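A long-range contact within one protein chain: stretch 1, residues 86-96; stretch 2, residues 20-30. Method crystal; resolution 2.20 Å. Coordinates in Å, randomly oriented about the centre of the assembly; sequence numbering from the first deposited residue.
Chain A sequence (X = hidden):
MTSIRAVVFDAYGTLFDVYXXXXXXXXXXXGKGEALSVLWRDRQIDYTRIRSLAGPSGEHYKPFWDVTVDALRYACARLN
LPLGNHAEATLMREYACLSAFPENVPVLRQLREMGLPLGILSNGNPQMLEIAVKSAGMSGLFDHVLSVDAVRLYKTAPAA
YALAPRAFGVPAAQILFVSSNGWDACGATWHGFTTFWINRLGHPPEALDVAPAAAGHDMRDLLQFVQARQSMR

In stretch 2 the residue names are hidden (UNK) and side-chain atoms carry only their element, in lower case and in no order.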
# COMPACT_ATOMS: atom_id res chain seq x y z
N HIS A 86 28.60 1.16 -3.88
CA HIS A 86 28.70 0.97 -5.33
C HIS A 86 27.41 0.36 -5.87
O HIS A 86 26.84 0.92 -6.78
CB HIS A 86 29.94 0.15 -5.79
CG HIS A 86 29.92 -0.21 -7.25
ND1 HIS A 86 30.43 0.62 -8.24
CD2 HIS A 86 29.43 -1.30 -7.90
CE1 HIS A 86 30.27 0.06 -9.43
NE2 HIS A 86 29.65 -1.10 -9.25
N ALA A 87 26.95 -0.77 -5.31
CA ALA A 87 25.81 -1.48 -5.96
C ALA A 87 24.50 -0.65 -5.86
O ALA A 87 23.65 -0.70 -6.75
CB ALA A 87 25.61 -2.88 -5.39
N GLU A 88 24.37 0.08 -4.76
CA GLU A 88 23.32 1.07 -4.57
C GLU A 88 23.40 2.18 -5.62
O GLU A 88 22.47 2.38 -6.38
CB GLU A 88 23.45 1.69 -3.18
CG GLU A 88 22.49 2.81 -2.92
CD GLU A 88 22.25 3.01 -1.48
OE1 GLU A 88 21.95 2.02 -0.79
OE2 GLU A 88 22.35 4.15 -1.00
N ALA A 89 24.53 2.90 -5.67
CA ALA A 89 24.73 3.92 -6.72
C ALA A 89 24.39 3.34 -8.10
O ALA A 89 23.63 3.92 -8.84
CB ALA A 89 26.16 4.51 -6.66
N THR A 90 24.88 2.16 -8.42
CA THR A 90 24.63 1.56 -9.73
C THR A 90 23.18 1.35 -10.05
O THR A 90 22.77 1.45 -11.21
CB THR A 90 25.32 0.19 -9.88
OG1 THR A 90 26.73 0.36 -9.76
CG2 THR A 90 25.01 -0.44 -11.24
N LEU A 91 22.40 0.99 -9.04
CA LEU A 91 21.01 0.61 -9.32
C LEU A 91 20.17 1.84 -9.41
O LEU A 91 19.23 1.89 -10.17
CB LEU A 91 20.44 -0.35 -8.27
CG LEU A 91 20.77 -1.83 -8.54
CD1 LEU A 91 20.22 -2.69 -7.40
CD2 LEU A 91 20.19 -2.27 -9.90
N MSE A 92 20.52 2.82 -8.60
CA MSE A 92 19.89 4.14 -8.63
C MSE A 92 20.19 4.86 -9.99
O MSE A 92 19.23 5.26 -10.67
CB MSE A 92 20.27 4.95 -7.35
CG MSE A 92 19.55 4.46 -5.97
SE MSE A 92 17.66 3.94 -6.21
CE MSE A 92 16.93 5.80 -6.37
N ARG A 93 21.46 4.93 -10.42
CA ARG A 93 21.79 5.37 -11.80
C ARG A 93 20.89 4.72 -12.81
O ARG A 93 20.27 5.38 -13.64
CB ARG A 93 23.23 5.01 -12.19
CG ARG A 93 24.29 5.86 -11.49
CD ARG A 93 25.68 5.76 -12.13
NE ARG A 93 26.59 4.85 -11.43
CZ ARG A 93 27.30 5.14 -10.33
NH1 ARG A 93 27.21 6.33 -9.73
NH2 ARG A 93 28.11 4.21 -9.81
N GLU A 94 20.81 3.40 -12.74
CA GLU A 94 19.95 2.70 -13.63
C GLU A 94 18.56 3.27 -13.55
O GLU A 94 17.89 3.38 -14.57
CB GLU A 94 19.93 1.22 -13.29
CG GLU A 94 19.50 0.40 -14.45
CD GLU A 94 20.57 0.25 -15.48
OE1 GLU A 94 21.78 0.27 -15.11
OE2 GLU A 94 20.20 0.11 -16.66
N TYR A 95 18.14 3.63 -12.34
CA TYR A 95 16.76 4.11 -12.10
C TYR A 95 16.57 5.50 -12.69
O TYR A 95 15.54 5.79 -13.29
CB TYR A 95 16.36 4.11 -10.59
CG TYR A 95 14.87 3.82 -10.35
CD1 TYR A 95 14.46 2.72 -9.61
CD2 TYR A 95 13.88 4.62 -10.90
CE1 TYR A 95 13.11 2.43 -9.42
CE2 TYR A 95 12.53 4.33 -10.71
CZ TYR A 95 12.15 3.24 -9.97
OH TYR A 95 10.82 2.97 -9.78
N ALA A 96 17.58 6.36 -12.53
CA ALA A 96 17.54 7.72 -13.08
C ALA A 96 17.25 7.72 -14.55
O ALA A 96 16.46 8.53 -15.00
CB ALA A 96 18.84 8.46 -12.79
N UNK A 20 14.76 -2.58 -17.42
CA UNK A 20 16.23 -2.60 -17.39
C UNK A 20 16.81 -2.61 -15.98
O UNK A 20 18.00 -2.85 -15.82
o UNK A 20 16.56 -0.16 -17.64
c UNK A 20 16.82 -1.45 -18.22
N UNK A 21 15.99 -2.35 -14.96
CA UNK A 21 16.48 -2.36 -13.59
C UNK A 21 16.50 -3.79 -13.06
O UNK A 21 17.48 -4.21 -12.43
c UNK A 21 15.65 -1.44 -12.66
c UNK A 21 16.22 -1.47 -11.28
c UNK A 21 15.62 0.01 -13.19
N UNK A 22 15.45 -4.55 -13.35
CA UNK A 22 15.40 -5.95 -12.92
C UNK A 22 16.61 -6.70 -13.47
O UNK A 22 17.34 -7.36 -12.71
c UNK A 22 14.09 -6.58 -13.37
N UNK A 23 16.88 -6.51 -14.77
CA UNK A 23 18.03 -7.13 -15.47
C UNK A 23 19.42 -6.80 -14.90
O UNK A 23 20.32 -7.63 -14.88
c UNK A 23 17.97 -6.76 -16.94
N UNK A 24 19.59 -5.58 -14.44
CA UNK A 24 20.84 -5.12 -13.82
C UNK A 24 20.97 -5.56 -12.35
O UNK A 24 22.06 -5.61 -11.77
c UNK A 24 21.80 -2.86 -12.97
c UNK A 24 20.87 -3.60 -13.93
c UNK A 24 23.23 -3.07 -13.32
c UNK A 24 24.80 -2.28 -15.04
n UNK A 24 23.60 -2.26 -14.47
n UNK A 24 25.76 -3.09 -14.57
n UNK A 24 25.04 -1.49 -16.09
N UNK A 25 19.82 -5.84 -11.73
CA UNK A 25 19.76 -6.39 -10.38
C UNK A 25 20.36 -7.80 -10.42
O UNK A 25 21.32 -8.08 -9.72
c UNK A 25 18.30 -6.39 -9.86
N UNK A 26 19.81 -8.66 -11.27
CA UNK A 26 20.38 -9.98 -11.58
C UNK A 26 21.88 -9.99 -11.68
O UNK A 26 22.51 -10.92 -11.21
c UNK A 26 19.85 -10.52 -12.91
c UNK A 26 18.63 -12.55 -11.87
c UNK A 26 18.54 -11.33 -12.83
o UNK A 26 19.78 -13.04 -11.63
o UNK A 26 17.54 -12.99 -11.38
N UNK A 27 22.47 -8.99 -12.32
CA UNK A 27 23.90 -9.03 -12.56
C UNK A 27 24.69 -8.75 -11.31
O UNK A 27 25.83 -9.22 -11.19
o UNK A 27 26.52 -6.64 -12.32
c UNK A 27 26.82 -7.56 -13.10
c UNK A 27 24.30 -8.02 -13.66
c UNK A 27 25.79 -8.11 -14.12
n UNK A 27 28.04 -8.12 -13.12
N UNK A 28 24.16 -7.92 -10.41
CA UNK A 28 24.90 -7.61 -9.19
C UNK A 28 24.62 -8.68 -8.12
O UNK A 28 25.42 -8.85 -7.20
c UNK A 28 26.09 -4.19 -9.04
c UNK A 28 24.82 -4.98 -9.51
c UNK A 28 23.59 -4.07 -9.57
c UNK A 28 24.52 -6.23 -8.65
N UNK A 29 23.48 -9.37 -8.28
CA UNK A 29 22.90 -10.27 -7.29
C UNK A 29 22.37 -11.48 -8.02
O UNK A 29 21.16 -11.56 -8.30
c UNK A 29 22.20 -8.36 -5.79
c UNK A 29 21.91 -6.03 -5.21
c UNK A 29 23.01 -6.07 -4.38
c UNK A 29 21.76 -9.58 -6.54
c UNK A 29 21.51 -7.17 -5.92
c UNK A 29 23.73 -7.27 -4.26
c UNK A 29 23.30 -8.41 -4.95
N UNK A 30 23.27 -12.42 -8.35
CA UNK A 30 22.91 -13.53 -9.21
C UNK A 30 21.91 -14.46 -8.51
O UNK A 30 22.07 -14.80 -7.33
c UNK A 30 24.24 -14.23 -9.47
c UNK A 30 25.30 -13.30 -8.99
c UNK A 30 24.67 -12.50 -7.92

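Position 20 has two side-chain atoms, a carbon and then an oxygen. The oxygen lies near the carboxylate of Glu-94, and so small a hydroxyl-bearing chain is serine. Ser-20 OG is 3.8 Å from Glu-94 OE2, close enough to place a polar group beside the acid without a hydrogen bond.

Position 21 carries three carbons, the first bearing the other two, and the two branch ends lie near Glu-94 and Leu-91. A fork at the beta carbon with no heteroatom identifies valine. Val-21 CG2 lies 4.1 Å from Glu-94 CG, against the aliphatic part of that side chain, while Val-21 CG1 is 4.3 Å from Leu-91 CD2. Its compact branched chain fits where the helices come close, the CA atoms of Val-21 and Glu-94 being 6.1 Å apart.

Positions 22 and 23 each show a single carbon and touch nothing on stretch 1; both are alanine, whose lone methyl demands little there. The CA-to-CB bond of Ala-22 points away from the partner helix.

Position 24 is the longest side chain here: three carbons, a nitrogen, then a carbon carrying two more nitrogens. Its carbons lie by Thr-90 and Leu-91, and its first nitrogen by Glu-94. That guanidinium is arginine. Arg-24 NE donates a hydrogen bond to Glu-94 OE1 at 3.2 Å, part of a salt bridge, with the acceptor at the edge of the guanidinium and near its plane, where N-H bonds point. Thr-90 CG2 lies over one face of the group and 3.8 Å from Arg-24 CD, and Arg-24 CG comes to 3.5 Å from Leu-91 CD2. One long residue thus offers methylenes to apolar neighbours and charge to an acid.

Position 25 has one carbon, and its backbone N is 4.0 Å from Leu-91 CD2. It is alanine, whose small side chain occupies little of the space beside that leucine.

Position 26 has three carbons, the third carrying two oxygens, and makes no contact with stretch 1: glutamate, its carboxylate hydrogen-bonded elsewhere in the structure. Position 27 likewise has three carbons and no contact with stretch 1, but the third carries one oxygen and one nitrogen, hence glutamine, an exposed polar chain that suits solvent.

Position 28 has four carbons forked at the second, reaching Ala-87, Thr-90 and Leu-91; it is leucine. Leu-28 CD1 is 3.7 Å from Leu-91 CG, and Leu-28 CD2 is 3.9 Å from Ala-87 CB, so the apolar fork lets its two methyls reach different neighbours.

Position 29 is one carbon followed by a six-carbon ring near Ala-87 and Leu-91: phenylalanine, offering broad apolar surface in a buried place. Phe-29 CZ approaches Ala-87 CB at 4.2 Å and Phe-29 CE2 approaches Leu-91 CD1 at 4.3 Å, both obliquely.

Position 30 has three carbons closing a ring onto the backbone nitrogen, out of reach of stretch 1: proline, whose nitrogen has no hydrogen to donate, compatible with its loop.

The contact joins two nearly antiparallel helices, at 163°, whose axes approach to 9.6 Å. Leu-91 is the knob, set among Val-21, Arg-24, Ala-25 and Leu-28. Apolar packing extends from it toward Ala-87 and Phe-29, while the Arg-24 to Glu-94 salt bridge adds a polar tie. Together the stretches bury 526 Å².

Stretch 2 20-30: SVAARAEQLFP
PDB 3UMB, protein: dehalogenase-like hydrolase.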